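Side-chain contact in xanthomonas outer protein D (Xanthomonas euvesicatoria, PDB 2OIX), which is a type III secreted effector whose C-terminal cysteine protease domain, present here as an inactive mutant, removes SUMO from its conjugates: residues S3-D7 against G8-A12. The protein carries 1 engineered substitution. Numbering follows the deposited sequence.
Sequences SWLLD and GHLRA
Half of a capping box starts helix 7-20: H9, three residues after the N-cap residue L6, turns its side chain back to accept the L6 N-H. L6 N donates to H9 ND1 over 2.9 Å, nearly straight at 167°. The donor lies within 7° of the imidazole plane, at the ring edge. L6 has no side-chain acceptor to return the bond, so the other half of the box is missing. H9 N instead makes a weak, bent turn bond of 3.0 Å to the main-chain L6 O, and L10 N reaches the same oxygen at 3.3 Å, weak as well but straighter. The bond accepted by ND1 fixes the rotation of the imidazole. With chi1 at -66°, H9 CG stands beside its own backbone N, which turns the ring back so that its ND1 edge meets L6 N. The imidazole and the L6 side chain extend in roughly the same direction, with L6 CG 3.8 Å from H9 CE1. The next i+4 to i bond, from R11 N to D7 O, is stronger, 2.9 Å long and in the carbonyl plane.

On the buried side L5 and L10 cross at about a right angle, L5 CB meeting L10 CD1 at 3.8 Å. Both leucines also touch L141 of helix 136-153, so the incoming loop and the first helical turn share one apolar layer inside the Ulp1-family catalytic domain. L10 CD1 also lies 3.5 Å from L6 O. The charged ends turn elsewhere: D7 OD1 is hydrogen-bonded to S35 OG, while the R11 guanidinium forms salt bridges with D15 and D34. W76 of strand 75-82 touches D7 and L10, and its NE1 is hydrogen-bonded to L5 O.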
ATOM      1  N   SER A   3     -20.380  -4.082  -1.187  1.00 47.50           N
ATOM      2  CA  SER A   3     -19.744  -5.013  -0.268  1.00 47.10           C
ATOM      3  C   SER A   3     -18.306  -4.546  -0.059  1.00 46.82           C
ATOM      4  O   SER A   3     -17.798  -3.727  -0.833  1.00 47.16           O
ATOM      5  CB  SER A   3     -19.758  -6.433  -0.846  1.00 47.11           C
ATOM      6  OG  SER A   3     -18.857  -6.558  -1.945  1.00 47.35           O
ATOM      7  N   TRP A   4     -17.643  -5.062   0.970  1.00 45.93           N
ATOM      8  CA  TRP A   4     -16.268  -4.662   1.220  1.00 45.25           C
ATOM      9  C   TRP A   4     -15.248  -5.688   0.731  1.00 44.61           C
ATOM     10  O   TRP A   4     -15.556  -6.878   0.604  1.00 43.77           O
ATOM     11  CB  TRP A   4     -16.050  -4.262   2.687  1.00 46.12           C
ATOM     12  CG  TRP A   4     -16.170  -5.369   3.698  1.00 47.13           C
ATOM     13  CD1 TRP A   4     -15.144  -6.126   4.225  1.00 48.52           C
ATOM     14  CD2 TRP A   4     -17.374  -5.832   4.335  1.00 47.99           C
ATOM     15  NE1 TRP A   4     -15.646  -7.028   5.144  1.00 48.73           N
ATOM     16  CE2 TRP A   4     -17.008  -6.874   5.224  1.00 47.95           C
ATOM     17  CE3 TRP A   4     -18.728  -5.474   4.235  1.00 47.87           C
ATOM     18  CZ2 TRP A   4     -17.944  -7.555   6.007  1.00 47.86           C
ATOM     19  CZ3 TRP A   4     -19.661  -6.151   5.018  1.00 48.22           C
ATOM     20  CH2 TRP A   4     -19.262  -7.183   5.890  1.00 47.81           C
ATOM     21  N   LEU A   5     -14.055  -5.200   0.410  1.00 43.11           N
ATOM     22  CA  LEU A   5     -12.949  -6.044  -0.031  1.00 43.40           C
ATOM     23  C   LEU A   5     -12.258  -6.712   1.155  1.00 42.21           C
ATOM     24  O   LEU A   5     -12.050  -6.072   2.185  1.00 42.21           O
ATOM     25  CB  LEU A   5     -11.922  -5.222  -0.831  1.00 42.27           C
ATOM     26  CG  LEU A   5     -12.338  -4.645  -2.190  1.00 42.94           C
ATOM     27  CD1 LEU A   5     -11.082  -4.184  -2.959  1.00 40.77           C
ATOM     28  CD2 LEU A   5     -13.178  -5.576  -3.050  1.00 39.37           C
ATOM     29  N   LEU A   6     -11.934  -8.002   1.006  1.00 41.74           N
ATOM     30  CA  LEU A   6     -11.167  -8.774   2.006  1.00 40.96           C
ATOM     31  C   LEU A   6      -9.677  -8.791   1.635  1.00 40.58           C
ATOM     32  O   LEU A   6      -9.323  -8.396   0.530  1.00 40.95           O
ATOM     33  CB  LEU A   6     -11.689 -10.208   2.069  1.00 40.45           C
ATOM     34  CG  LEU A   6     -13.202 -10.397   2.250  1.00 40.11           C
ATOM     35  CD1 LEU A   6     -13.562 -11.881   2.372  1.00 41.82           C
ATOM     36  CD2 LEU A   6     -13.724  -9.656   3.454  1.00 41.57           C
ATOM     37  N   ASP A   7      -8.830  -9.260   2.539  1.00 40.97           N
ATOM     38  CA  ASP A   7      -7.380  -9.379   2.289  1.00 41.19           C
ATOM     39  C   ASP A   7      -7.130 -10.106   0.958  1.00 41.24           C
ATOM     40  O   ASP A   7      -6.266  -9.695   0.194  1.00 40.49           O
ATOM     41  CB  ASP A   7      -6.698 -10.171   3.416  1.00 42.40           C
ATOM     42  CG  ASP A   7      -6.753  -9.455   4.773  1.00 44.26           C
ATOM     43  OD1 ASP A   7      -5.910  -8.556   5.046  1.00 43.79           O
ATOM     44  OD2 ASP A   7      -7.634  -9.831   5.593  1.00 46.34           O
ATOM     45  N   GLY A   8      -7.871 -11.211   0.740  1.00 40.76           N
ATOM     46  CA  GLY A   8      -7.789 -12.031  -0.478  1.00 40.20           C
ATOM     47  C   GLY A   8      -8.105 -11.329  -1.792  1.00 40.41           C
ATOM     48  O   GLY A   8      -7.552 -11.677  -2.833  1.00 41.59           O
ATOM     49  N   HIS A   9      -9.009 -10.359  -1.768  1.00 37.98           N
ATOM     50  CA  HIS A   9      -9.294  -9.569  -2.958  1.00 36.83           C
ATOM     51  C   HIS A   9      -8.166  -8.646  -3.309  1.00 35.57           C
ATOM     52  O   HIS A   9      -7.844  -8.496  -4.486  1.00 36.66           O
ATOM     53  CB  HIS A   9     -10.523  -8.730  -2.728  1.00 37.94           C
ATOM     54  CG  HIS A   9     -11.765  -9.538  -2.568  1.00 36.00           C
ATOM     55  ND1 HIS A   9     -12.448  -9.617  -1.373  1.00 36.99           N
ATOM     56  CD2 HIS A   9     -12.455 -10.308  -3.446  1.00 37.56           C
ATOM     57  CE1 HIS A   9     -13.517 -10.381  -1.526  1.00 38.83           C
ATOM     58  NE2 HIS A   9     -13.527 -10.833  -2.766  1.00 38.60           N
ATOM     59  N   LEU A  10      -7.602  -8.001  -2.289  1.00 30.66           N
ATOM     60  CA  LEU A  10      -6.467  -7.104  -2.485  1.00 29.55           C
ATOM     61  C   LEU A  10      -5.292  -7.912  -3.025  1.00 28.90           C
ATOM     62  O   LEU A  10      -4.692  -7.529  -4.025  1.00 28.07           O
ATOM     63  CB  LEU A  10      -6.101  -6.385  -1.176  1.00 29.29           C
ATOM     64  CG  LEU A  10      -6.773  -5.012  -0.925  1.00 29.13           C
ATOM     65  CD1 LEU A  10      -8.136  -5.246  -0.478  1.00 29.12           C
ATOM     66  CD2 LEU A  10      -6.024  -4.297   0.232  1.00 28.44           C
ATOM     67  N   ARG A  11      -4.992  -9.044  -2.369  1.00 28.14           N
ATOM     68  CA  ARG A  11      -3.956  -9.961  -2.834  1.00 28.59           C
ATOM     69  C   ARG A  11      -4.111 -10.430  -4.286  1.00 27.71           C
ATOM     70  O   ARG A  11      -3.122 -10.467  -5.032  1.00 26.92           O
ATOM     71  CB  ARG A  11      -3.863 -11.183  -1.911  1.00 28.37           C
ATOM     72  CG  ARG A  11      -2.761 -12.145  -2.291  1.00 33.63           C
ATOM     73  CD  ARG A  11      -1.386 -11.521  -2.051  1.00 38.44           C
ATOM     74  NE  ARG A  11      -0.309 -12.319  -2.638  1.00 43.81           N
ATOM     75  CZ  ARG A  11       0.444 -13.192  -1.968  1.00 45.54           C
ATOM     76  NH1 ARG A  11       0.272 -13.388  -0.662  1.00 45.42           N
ATOM     77  NH2 ARG A  11       1.386 -13.876  -2.614  1.00 48.27           N
ATOM     78  N   ALA A  12      -5.337 -10.776  -4.687  1.00 27.34           N
ATOM     79  CA  ALA A  12      -5.612 -11.248  -6.036  1.00 28.25           C
ATOM     80  C   ALA A  12      -5.411 -10.113  -7.053  1.00 28.49           C
ATOM     81  O   ALA A  12      -4.876 -10.320  -8.149  1.00 27.51           O
ATOM     82  CB  ALA A  12      -7.062 -11.802  -6.146  1.00 28.06           C
TER